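Fuculose-1-phosphate aldolase (Glaciozyma antarctica, PDB 4XXF) belongs to the class II aldolase and adducin family of AraD-like proteins, carries a bound zinc ion and assembles from four chains. Local coordinates at residues V27-R31 / Q252-Y256; R109-Q113 / T185-T189; P132-T137 / Q203-Q207; C141-D146 / A224-F228. All blocks are in the same frame, centred on the assembly; numbering follows the deposited sequence. Where two conformers were deposited one is given.

Interaction 1 of 4, residues V27-R31 / Q252-Y256; sequences VAAIR and QGEEY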
loop_
_atom_site.group_PDB
_atom_site.type_symbol
_atom_site.label_atom_id
_atom_site.label_comp_id
_atom_site.label_asym_id
_atom_site.label_seq_id
_atom_site.Cartn_x
_atom_site.Cartn_y
_atom_site.Cartn_z
ATOM N N VAL A 27 -1.883 -18.077 -17.062
ATOM C CA VAL A 27 -2.910 -17.132 -16.661
ATOM C C VAL A 27 -2.825 -16.840 -15.155
ATOM O O VAL A 27 -2.902 -15.676 -14.738
ATOM C CB VAL A 27 -4.309 -17.651 -17.039
ATOM C CG1 VAL A 27 -5.373 -16.769 -16.428
ATOM C CG2 VAL A 27 -4.460 -17.682 -18.545
ATOM N N ALA A 28 -2.641 -17.876 -14.341
ATOM C CA ALA A 28 -2.481 -17.673 -12.902
ATOM C C ALA A 28 -1.288 -16.760 -12.627
ATOM O O ALA A 28 -1.350 -15.883 -11.770
ATOM C CB ALA A 28 -2.319 -19.003 -12.188
ATOM N N ALA A 29 -0.199 -16.956 -13.360
ATOM C CA ALA A 29 0.997 -16.131 -13.182
ATOM C C ALA A 29 0.719 -14.664 -13.524
ATOM O O ALA A 29 1.109 -13.752 -12.784
ATOM C CB ALA A 29 2.142 -16.662 -14.025
ATOM N N ILE A 30 0.030 -14.442 -14.634
ATOM C CA ILE A 30 -0.340 -13.100 -15.056
ATOM C C ILE A 30 -1.258 -12.455 -14.008
ATOM O O ILE A 30 -1.091 -11.278 -13.642
ATOM C CB ILE A 30 -1.003 -13.157 -16.424
ATOM C CG1 ILE A 30 0.028 -13.587 -17.478
ATOM C CG2 ILE A 30 -1.619 -11.815 -16.760
ATOM C CD1 ILE A 30 -0.583 -14.116 -18.784
ATOM N N ARG A 31 -2.205 -13.235 -13.489
ATOM C CA ARG A 31 -3.088 -12.751 -12.423
ATOM C C ARG A 31 -2.315 -12.417 -11.135
ATOM O O ARG A 31 -2.657 -11.449 -10.424
ATOM C CB ARG A 31 -4.187 -13.779 -12.131
ATOM C CG ARG A 31 -5.245 -13.854 -13.235
ATOM C CD ARG A 31 -6.349 -12.815 -13.015
ATOM N NE ARG A 31 -7.421 -12.971 -13.992
ATOM C CZ ARG A 31 -8.710 -12.812 -13.729
ATOM N NH1 ARG A 31 -9.117 -12.520 -12.504
ATOM N NH2 ARG A 31 -9.600 -12.992 -14.689
ATOM N N GLN A 252 -9.317 -15.868 -7.392
ATOM C CA GLN A 252 -9.776 -15.496 -8.731
ATOM C C GLN A 252 -9.855 -16.653 -9.717
ATOM O O GLN A 252 -10.171 -16.439 -10.891
ATOM C CB GLN A 252 -8.876 -14.390 -9.305
ATOM C CG GLN A 252 -9.124 -13.054 -8.613
ATOM C CD GLN A 252 -8.123 -11.971 -8.983
ATOM O OE1 GLN A 252 -7.504 -12.010 -10.055
ATOM N NE2 GLN A 252 -7.959 -10.992 -8.100
ATOM N N GLY A 253 -9.587 -17.871 -9.252
ATOM C CA GLY A 253 -9.601 -19.030 -10.134
ATOM C C GLY A 253 -10.875 -19.203 -10.938
ATOM O O GLY A 253 -10.820 -19.515 -12.125
ATOM N N GLU A 254 -12.028 -18.995 -10.314
ATOM C CA GLU A 254 -13.287 -19.150 -11.032
ATOM C C GLU A 254 -13.361 -18.199 -12.224
ATOM O O GLU A 254 -13.904 -18.552 -13.272
ATOM C CB GLU A 254 -14.480 -18.921 -10.104
ATOM C CG GLU A 254 -14.613 -19.948 -8.997
ATOM C CD GLU A 254 -15.891 -19.784 -8.202
ATOM O OE1 GLU A 254 -16.766 -19.001 -8.633
ATOM O OE2 GLU A 254 -16.023 -20.438 -7.146
ATOM N N GLU A 255 -12.798 -17.002 -12.067
ATOM C CA GLU A 255 -12.762 -16.007 -13.144
ATOM C C GLU A 255 -11.771 -16.386 -14.236
ATOM O O GLU A 255 -12.091 -16.367 -15.426
ATOM C CB GLU A 255 -12.366 -14.616 -12.609
ATOM C CG GLU A 255 -13.385 -13.926 -11.698
ATOM C CD GLU A 255 -12.945 -12.525 -11.232
ATOM O OE1 GLU A 255 -11.867 -12.031 -11.644
ATOM O OE2 GLU A 255 -13.689 -11.911 -10.439
ATOM N N TYR A 256 -10.548 -16.709 -13.837
ATOM C CA TYR A 256 -9.495 -16.751 -14.840
ATOM C C TYR A 256 -9.436 -18.083 -15.586
ATOM O O TYR A 256 -8.822 -18.166 -16.651
ATOM C CB TYR A 256 -8.133 -16.372 -14.222
ATOM C CG TYR A 256 -7.449 -17.301 -13.242
ATOM C CD1 TYR A 256 -6.999 -18.569 -13.618
ATOM C CD2 TYR A 256 -7.140 -16.855 -11.963
ATOM C CE1 TYR A 256 -6.323 -19.383 -12.711
ATOM C CE2 TYR A 256 -6.464 -17.654 -11.066
ATOM C CZ TYR A 256 -6.058 -18.907 -11.435
ATOM O OH TYR A 256 -5.387 -19.690 -10.517
HETATM O O HOH W 1 -5.264 -10.386 -10.459
HETATM O O HOH W 2 -12.109 -11.633 -14.650
#
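Two helices of the AraD-like alpha/beta fold, the N-terminal helix 15-36 and the C-terminal helix 234-256, pack here at a steep angle, their local axes 10.7 Å apart with 122° between their N-to-C directions. Arg-31 carries the polar part. Its NH1 donates to Gln-252 OE1 at 3.0 Å and to Glu-255 OE1 at 2.9 Å, both nearly linear, the second bond being also a salt bridge. NE is taken by the backbone oxygen of Met-69, and NH2 reaches water 2, which in turn donates to Glu-255 OE1. That carboxylate oxygen thus serves as acceptor several times over, since it also forms a salt bridge with Arg-67. Gln-252 OE1 likewise has two donors, Arg-31 and water 1; the same water donates to Arg-31 O, whose peptide is thereby linked to the facing helix. Beneath this network the contact is apolar. Tyr-256 sets its ring against the N-terminal helix, with Ala-28 over one face and Ala-28 CB 3.8 Å from Tyr-256 CZ, while Val-27 CG1 lies 3.6 Å from Tyr-256 CB. The same Tyr-256 CB covers one face of the guanidinium, 3.5 Å from Arg-31 NE.

Interaction 2 of 4, residues R109-Q113 / T185-T189; sequences RPEVQ and TVGTT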
loop_
_atom_site.group_PDB
_atom_site.type_symbol
_atom_site.label_atom_id
_atom_site.label_comp_id
_atom_site.label_asym_id
_atom_site.label_seq_id
_atom_site.Cartn_x
_atom_site.Cartn_y
_atom_site.Cartn_z
ATOM N N ARG A 109 18.288 -20.609 -25.186
ATOM C CA ARG A 109 18.254 -21.534 -24.056
ATOM C C ARG A 109 17.054 -22.475 -24.093
ATOM O O ARG A 109 15.974 -22.126 -23.615
ATOM C CB ARG A 109 18.268 -20.746 -22.750
ATOM C CG ARG A 109 19.538 -19.927 -22.585
ATOM C CD ARG A 109 19.538 -19.104 -21.308
ATOM N NE ARG A 109 19.241 -19.895 -20.113
ATOM C CZ ARG A 109 19.169 -19.377 -18.893
ATOM N NH1 ARG A 109 19.415 -18.088 -18.707
ATOM N NH2 ARG A 109 18.857 -20.148 -17.862
ATOM N N PRO A 110 17.251 -23.687 -24.638
ATOM C CA PRO A 110 16.173 -24.668 -24.801
ATOM C C PRO A 110 15.511 -25.072 -23.490
ATOM O O PRO A 110 14.339 -25.445 -23.501
ATOM C CB PRO A 110 16.884 -25.869 -25.432
ATOM C CG PRO A 110 18.040 -25.270 -26.166
ATOM C CD PRO A 110 18.493 -24.114 -25.309
ATOM N N GLU A 111 16.245 -24.998 -22.384
ATOM C CA GLU A 111 15.702 -25.394 -21.090
ATOM C C GLU A 111 14.776 -24.327 -20.510
ATOM O O GLU A 111 14.020 -24.597 -19.578
ATOM C CB GLU A 111 16.831 -25.699 -20.097
ATOM C CG GLU A 111 17.401 -24.488 -19.369
ATOM C CD GLU A 111 18.389 -23.692 -20.205
ATOM O OE1 GLU A 111 18.641 -24.053 -21.380
ATOM O OE2 GLU A 111 18.921 -22.698 -19.672
ATOM N N VAL A 112 14.843 -23.108 -21.035
ATOM C CA VAL A 112 13.985 -22.046 -20.538
ATOM C C VAL A 112 12.594 -22.210 -21.125
ATOM O O VAL A 112 12.371 -22.053 -22.339
ATOM C CB VAL A 112 14.556 -20.655 -20.858
ATOM C CG1 VAL A 112 13.497 -19.588 -20.644
ATOM C CG2 VAL A 112 15.766 -20.375 -19.982
ATOM N N GLN A 113 11.645 -22.515 -20.247
ATOM C CA GLN A 113 10.291 -22.760 -20.694
ATOM C C GLN A 113 9.413 -21.529 -20.506
ATOM O O GLN A 113 8.436 -21.356 -21.223
ATOM C CB GLN A 113 9.723 -23.975 -19.956
ATOM C CG GLN A 113 10.499 -25.259 -20.255
ATOM C CD GLN A 113 10.568 -25.557 -21.743
ATOM O OE1 GLN A 113 9.568 -25.915 -22.355
ATOM N NE2 GLN A 113 11.746 -25.388 -22.333
ATOM N N THR A 185 12.925 -12.227 -15.776
ATOM C CA THR A 185 13.345 -13.491 -15.183
ATOM C C THR A 185 12.991 -14.641 -16.100
ATOM O O THR A 185 12.105 -14.528 -16.951
ATOM C CB THR A 185 12.705 -13.738 -13.805
ATOM O OG1 THR A 185 11.283 -13.822 -13.958
ATOM C CG2 THR A 185 13.059 -12.617 -12.838
ATOM N N VAL A 186 13.703 -15.754 -15.935
ATOM C CA VAL A 186 13.454 -16.944 -16.740
ATOM C C VAL A 186 13.364 -18.159 -15.836
ATOM O O VAL A 186 13.856 -18.138 -14.705
ATOM C CB VAL A 186 14.562 -17.167 -17.804
ATOM C CG1 VAL A 186 14.741 -15.920 -18.659
ATOM C CG2 VAL A 186 15.879 -17.566 -17.133
ATOM N N GLY A 187 12.713 -19.206 -16.320
ATOM C CA GLY A 187 12.599 -20.429 -15.551
ATOM C C GLY A 187 12.437 -21.669 -16.396
ATOM O O GLY A 187 11.986 -21.614 -17.541
ATOM N N THR A 188 12.785 -22.804 -15.803
ATOM C CA THR A 188 12.479 -24.090 -16.413
ATOM C C THR A 188 10.999 -24.408 -16.251
ATOM O O THR A 188 10.489 -25.316 -16.907
ATOM C CB THR A 188 13.319 -25.230 -15.815
ATOM O OG1 THR A 188 13.024 -25.374 -14.419
ATOM C CG2 THR A 188 14.812 -24.962 -16.016
ATOM N N THR A 189 10.329 -23.664 -15.372
ATOM C CA THR A 189 8.877 -23.722 -15.220
ATOM C C THR A 189 8.349 -22.312 -15.119
ATOM O O THR A 189 9.093 -21.392 -14.784
ATOM C CB THR A 189 8.410 -24.503 -13.970
ATOM O OG1 THR A 189 8.958 -23.893 -12.789
ATOM C CG2 THR A 189 8.813 -25.968 -14.050
#
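Neighbouring antiparallel strands of the central mixed sheet, 114-118 and 182-187, meet here at one end, where a type I beta turn from Arg-109 to Val-112 leads out of helix 96-108 into the first of them. The pair matters for the metal site: His-117 lies on strand 114-118 and His-181 directly precedes strand 182-187, and both bind zinc together with His-119. Thr-185 lies beyond reach of the turn, but its backbone is hydrogen-bonded to Cys-116, farther along the same ladder. Val-186 points its side chain at the turn, with CB 3.9 Å from Val-112 CG1 and CG2 3.9 Å from Arg-109 NH1. The arginine is held in place by a salt bridge within the turn, NE of Arg-109 lying 2.9 Å from Glu-111 OE2, and its NH1 also donates to Lys-173 O. Gly-187 supplies the one hydrogen bond between the segments, Gly-187 O accepting from the backbone N of Gln-113 at 2.9 Å; a further backbone bond to Ala-114 continues the pairing. The CA-to-CB bond of Thr-188 points away overall, and its backbone makes a C-H...O contact, Thr-188 CA with Glu-111 O at 3.6 Å. Thr-189, finally, is the N-cap of helix 190-213, where its OG1 accepts a hydrogen bond from Ser-192 N.

Interaction 3 of 4, residues P132-T137 / Q203-Q207; sequences PLAITT and QCQVQ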
loop_
_atom_site.group_PDB
_atom_site.type_symbol
_atom_site.label_atom_id
_atom_site.label_comp_id
_atom_site.label_asym_id
_atom_site.label_seq_id
_atom_site.Cartn_x
_atom_site.Cartn_y
_atom_site.Cartn_z
ATOM N N PRO A 132 24.573 -3.258 -9.586
ATOM C CA PRO A 132 24.199 -4.659 -9.378
ATOM C C PRO A 132 23.372 -4.830 -8.110
ATOM O O PRO A 132 23.454 -4.017 -7.187
ATOM C CB PRO A 132 25.550 -5.365 -9.249
ATOM C CG PRO A 132 26.461 -4.322 -8.725
ATOM C CD PRO A 132 26.009 -3.029 -9.361
ATOM N N LEU A 133 22.579 -5.888 -8.071
ATOM C CA LEU A 133 21.809 -6.199 -6.878
ATOM C C LEU A 133 22.766 -6.561 -5.744
ATOM O O LEU A 133 23.604 -7.456 -5.899
ATOM C CB LEU A 133 20.856 -7.351 -7.150
ATOM C CG LEU A 133 19.832 -7.615 -6.053
ATOM C CD1 LEU A 133 18.702 -6.591 -6.136
ATOM C CD2 LEU A 133 19.308 -9.052 -6.139
ATOM N N ALA A 134 22.660 -5.875 -4.611
ATOM C CA ALA A 134 23.488 -6.217 -3.455
ATOM C C ALA A 134 22.922 -7.442 -2.739
ATOM O O ALA A 134 21.712 -7.569 -2.565
ATOM C CB ALA A 134 23.590 -5.032 -2.498
ATOM N N ILE A 135 23.794 -8.350 -2.323
ATOM C CA ILE A 135 23.351 -9.563 -1.651
ATOM C C ILE A 135 23.427 -9.320 -0.139
ATOM O O ILE A 135 24.444 -9.585 0.512
ATOM C CB ILE A 135 24.176 -10.792 -2.096
ATOM C CG1 ILE A 135 24.181 -10.905 -3.632
ATOM C CG2 ILE A 135 23.625 -12.065 -1.457
ATOM C CD1 ILE A 135 22.799 -10.983 -4.287
ATOM N N THR A 136 22.331 -8.780 0.393
ATOM C CA THR A 136 22.282 -8.263 1.763
ATOM C C THR A 136 21.210 -8.925 2.637
ATOM O O THR A 136 21.068 -8.577 3.807
ATOM C CB THR A 136 22.000 -6.766 1.763
ATOM O OG1 THR A 136 20.761 -6.553 1.086
ATOM C CG2 THR A 136 23.106 -6.004 1.037
ATOM N N THR A 137 20.442 -9.853 2.068
ATOM C CA THR A 137 19.420 -10.578 2.823
ATOM C C THR A 137 19.460 -12.049 2.464
ATOM O O THR A 137 19.940 -12.430 1.393
ATOM C CB THR A 137 17.997 -10.067 2.545
ATOM O OG1 THR A 137 17.646 -10.391 1.195
ATOM C CG2 THR A 137 17.896 -8.563 2.768
ATOM N N GLN A 203 13.560 -7.721 -3.450
ATOM C CA GLN A 203 14.884 -7.312 -3.022
ATOM C C GLN A 203 15.242 -5.926 -3.573
ATOM O O GLN A 203 15.958 -5.176 -2.911
ATOM C CB GLN A 203 15.941 -8.342 -3.411
ATOM C CG GLN A 203 17.316 -8.009 -2.824
ATOM C CD GLN A 203 17.344 -7.921 -1.305
ATOM O OE1 GLN A 203 16.608 -8.613 -0.611
ATOM N NE2 GLN A 203 18.213 -7.073 -0.787
ATOM N N CYS A 204 14.747 -5.570 -4.761
ATOM C CA CYS A 204 14.948 -4.202 -5.239
ATOM C C CYS A 204 14.277 -3.201 -4.295
ATOM O O CYS A 204 14.855 -2.165 -3.976
ATOM C CB CYS A 204 14.398 -4.036 -6.653
ATOM S SG CYS A 204 15.375 -4.822 -7.942
ATOM N N GLN A 205 13.065 -3.522 -3.845
ATOM C CA GLN A 205 12.366 -2.700 -2.871
ATOM C C GLN A 205 13.176 -2.545 -1.593
ATOM O O GLN A 205 13.320 -1.439 -1.057
ATOM C CB GLN A 205 11.002 -3.312 -2.561
ATOM C CG GLN A 205 10.145 -2.471 -1.612
ATOM C CD GLN A 205 8.874 -3.178 -1.221
ATOM O OE1 GLN A 205 8.652 -4.338 -1.589
ATOM N NE2 GLN A 205 8.012 -2.481 -0.485
ATOM N N VAL A 206 13.706 -3.664 -1.111
ATOM C CA VAL A 206 14.515 -3.696 0.098
ATOM C C VAL A 206 15.779 -2.846 -0.064
ATOM O O VAL A 206 16.127 -2.067 0.828
ATOM C CB VAL A 206 14.877 -5.154 0.463
ATOM C CG1 VAL A 206 16.019 -5.201 1.450
ATOM C CG2 VAL A 206 13.642 -5.880 1.007
ATOM N N GLN A 207 16.460 -2.968 -1.196
ATOM C CA GLN A 207 17.677 -2.195 -1.396
ATOM C C GLN A 207 17.379 -0.694 -1.465
ATOM O O GLN A 207 18.137 0.102 -0.914
ATOM C CB GLN A 207 18.434 -2.635 -2.656
ATOM C CG GLN A 207 19.721 -1.805 -2.860
ATOM C CD GLN A 207 20.811 -2.495 -3.648
ATOM O OE1 GLN A 207 20.684 -3.652 -4.072
ATOM N NE2 GLN A 207 21.897 -1.770 -3.861
HETATM O O HOH W 3 24.556 -2.504 -5.264
HETATM O O HOH W 4 19.986 -5.644 -2.442
#
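This is a largely polar loop-to-helix contact at the edge of the AraD-like fold, in which the extended loop 132-137, between helix 121-127 and strand 147-150, is held against the long helix 190-213 by two glutamine side chains. One turn apart on the helix, Gln-203 and Gln-207 both direct their CA-to-CB bonds at the loop and hydrogen-bond to its backbone and side chains, directly or through water. Gln-207 OE1 accepts from the backbone N of Ala-134 at 3.0 Å, in a nearly straight bond, while Gln-207 NE2 donates to Asp-211 and to water 3, which bridges to Pro-132 O. Gln-203 OE1 accepts from Thr-137 OG1 at 2.7 Å. Between the glutamines sits water 4, which takes a bond from Gln-203 NE2 and gives one each to Ala-134 O and Gln-207 OE1. Apolar contacts are fewer: Leu-133 CD1 lies 3.9 Å from Gln-203 CG and 4.2 Å from Cys-204 SG. The site also borders a subunit interface. Thr-136 O accepts from Asn-180 of the third subunit, and Thr-137 and Val-206 pack on Lys-124 and Ala-125 of that subunit. Within the chain the same two residues touch each other, Thr-137 CG2 lying 4.1 Å from Val-206 CG1.

Interaction 4 of 4, residues C141-D146 / A224-F228; sequences CAFYGD and AAFTF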
loop_
_atom_site.group_PDB
_atom_site.type_symbol
_atom_site.label_atom_id
_atom_site.label_comp_id
_atom_site.label_asym_id
_atom_site.label_seq_id
_atom_site.Cartn_x
_atom_site.Cartn_y
_atom_site.Cartn_z
ATOM N N CYS A 141 19.914 -14.123 -1.526
ATOM C CA CYS A 141 20.914 -15.119 -1.881
ATOM C C CYS A 141 20.425 -16.054 -2.981
ATOM O O CYS A 141 21.231 -16.774 -3.562
ATOM C CB CYS A 141 21.324 -15.924 -0.657
ATOM S SG CYS A 141 22.261 -14.968 0.562
ATOM N N ALA A 142 19.126 -16.043 -3.282
ATOM C CA ALA A 142 18.629 -16.771 -4.444
ATOM C C ALA A 142 19.269 -16.246 -5.735
ATOM O O ALA A 142 19.281 -16.942 -6.760
ATOM C CB ALA A 142 17.108 -16.665 -4.523
ATOM N N PHE A 143 19.807 -15.028 -5.674
ATOM C CA PHE A 143 20.400 -14.358 -6.835
ATOM C C PHE A 143 21.912 -14.247 -6.774
ATOM O O PHE A 143 22.527 -13.650 -7.667
ATOM C CB PHE A 143 19.803 -12.961 -6.989
ATOM C CG PHE A 143 18.320 -12.979 -7.176
ATOM C CD1 PHE A 143 17.769 -13.357 -8.385
ATOM C CD2 PHE A 143 17.474 -12.678 -6.124
ATOM C CE1 PHE A 143 16.398 -13.407 -8.545
ATOM C CE2 PHE A 143 16.101 -12.724 -6.280
ATOM C CZ PHE A 143 15.560 -13.099 -7.485
ATOM N N TYR A 144 22.518 -14.818 -5.741
ATOM C CA TYR A 144 23.970 -14.765 -5.594
ATOM C C TYR A 144 24.672 -15.361 -6.804
ATOM O O TYR A 144 24.473 -16.521 -7.135
ATOM C CB TYR A 144 24.391 -15.491 -4.318
ATOM C CG TYR A 144 25.878 -15.670 -4.194
ATOM C CD1 TYR A 144 26.701 -14.589 -3.915
ATOM C CD2 TYR A 144 26.455 -16.909 -4.377
ATOM C CE1 TYR A 144 28.063 -14.742 -3.810
ATOM C CE2 TYR A 144 27.813 -17.073 -4.269
ATOM C CZ TYR A 144 28.604 -15.987 -3.990
ATOM O OH TYR A 144 29.966 -16.166 -3.889
ATOM N N GLY A 145 25.463 -14.535 -7.476
ATOM C CA GLY A 145 26.179 -14.949 -8.670
ATOM C C GLY A 145 25.285 -15.350 -9.830
ATOM O O GLY A 145 25.769 -15.952 -10.796
ATOM N N ASP A 146 24.001 -15.011 -9.761
ATOM C CA ASP A 146 23.050 -15.523 -10.742
ATOM C C ASP A 146 22.066 -14.471 -11.226
ATOM O O ASP A 146 20.975 -14.805 -11.694
ATOM C CB ASP A 146 22.283 -16.725 -10.170
ATOM C CG ASP A 146 21.848 -17.716 -11.249
ATOM O OD1 ASP A 146 22.577 -17.890 -12.258
ATOM O OD2 ASP A 146 20.787 -18.345 -11.083
ATOM N N ALA A 224 26.588 -16.544 1.604
ATOM C CA ALA A 224 25.708 -16.328 0.452
ATOM C C ALA A 224 25.682 -17.562 -0.450
ATOM O O ALA A 224 24.621 -17.970 -0.922
ATOM C CB ALA A 224 26.137 -15.094 -0.340
ATOM N N ALA A 225 26.852 -18.154 -0.690
ATOM C CA ALA A 225 26.964 -19.363 -1.502
ATOM C C ALA A 225 26.204 -20.518 -0.863
ATOM O O ALA A 225 25.533 -21.285 -1.541
ATOM C CB ALA A 225 28.439 -19.736 -1.698
ATOM N N PHE A 226 26.320 -20.639 0.452
ATOM C CA PHE A 226 25.623 -21.692 1.177
ATOM C C PHE A 226 24.112 -21.568 0.997
ATOM O O PHE A 226 23.418 -22.546 0.705
ATOM C CB PHE A 226 25.993 -21.638 2.662
ATOM C CG PHE A 226 25.270 -22.651 3.499
ATOM C CD1 PHE A 226 25.766 -23.932 3.633
ATOM C CD2 PHE A 226 24.089 -22.321 4.147
ATOM C CE1 PHE A 226 25.106 -24.872 4.402
ATOM C CE2 PHE A 226 23.421 -23.257 4.919
ATOM C CZ PHE A 226 23.929 -24.530 5.046
ATOM N N THR A 227 23.610 -20.348 1.155
ATOM C CA THR A 227 22.178 -20.107 1.068
ATOM C C THR A 227 21.673 -20.271 -0.375
ATOM O O THR A 227 20.559 -20.758 -0.592
ATOM C CB THR A 227 21.841 -18.711 1.631
ATOM O OG1 THR A 227 22.341 -18.612 2.971
ATOM C CG2 THR A 227 20.339 -18.491 1.668
ATOM N N PHE A 228 22.491 -19.904 -1.358
ATOM C CA PHE A 228 22.121 -20.097 -2.756
ATOM C C PHE A 228 21.849 -21.570 -3.070
ATOM O O PHE A 228 20.956 -21.885 -3.867
ATOM C CB PHE A 228 23.210 -19.559 -3.689
ATOM C CG PHE A 228 22.916 -19.774 -5.152
ATOM C CD1 PHE A 228 22.191 -18.839 -5.875
ATOM C CD2 PHE A 228 23.351 -20.919 -5.806
ATOM C CE1 PHE A 228 21.916 -19.037 -7.220
ATOM C CE2 PHE A 228 23.076 -21.124 -7.155
ATOM C CZ PHE A 228 22.353 -20.178 -7.860
#
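A 3-10 segment running into a type II beta turn, Phe-143 to Asp-146, packs against helix 221-231, which follows the long helix 190-213 of the AraD-like fold. Apolar contacts fall into two patches. In the first, Cys-141 meets one side of the helix, its CB 3.6 Å from Thr-227 CG2 and its SG 4.0 Å from Ala-224 CB. In the second, the Tyr-144 ring lies along the helix: Ala-224 CB stands over its face in a CH-pi contact, 4.0 Å from the centroid, and Tyr-144 CE2 is 3.8 Å from Ala-225 CB. The tyrosine hydroxyl is hydrogen-bonded to Glu-221 of the same helix. Contacts of carbon with oxygen make up the other kind. Carbonyl oxygens of the 3-10 segment closely approach the edge of the Phe-228 ring, Cys-141 O being 3.2 Å from Phe-228 CD1, and Phe-228 CA makes a C-H...O contact with Cys-141 O at 3.5 Å. Two polar groups of segment 141-146 share a partner outside both segments: Lys-174 NZ forms a salt bridge with Asp-146 OD2 and donates a hydrogen bond to Ala-142 O. Ala-142 O also approaches the phenylalanine edge, 3.4 Å from Phe-228 CE1.

How the interactions relate
From the N terminus, helix 15-36 waits for the last helix of the chain: interaction 1 closes a loop of 220 residues in which the other three are nested. Within it the first segments of interactions 2, 3 and 4 come in order, followed by their second segments in the same order, so all three cross one another. Interaction 2 ties the sheet's strand 182-187 to the turn before strand 114-118; interactions 3 and 4 fasten the loop between helix 121-127 and strand 147-150 to helices 190-213 and 221-231. These last two contacts touch, Ile-135 CG2 lying 3.8 Å from Cys-141 SG, whereas interactions 1 and 4 lie on opposite sides of the chain's centre.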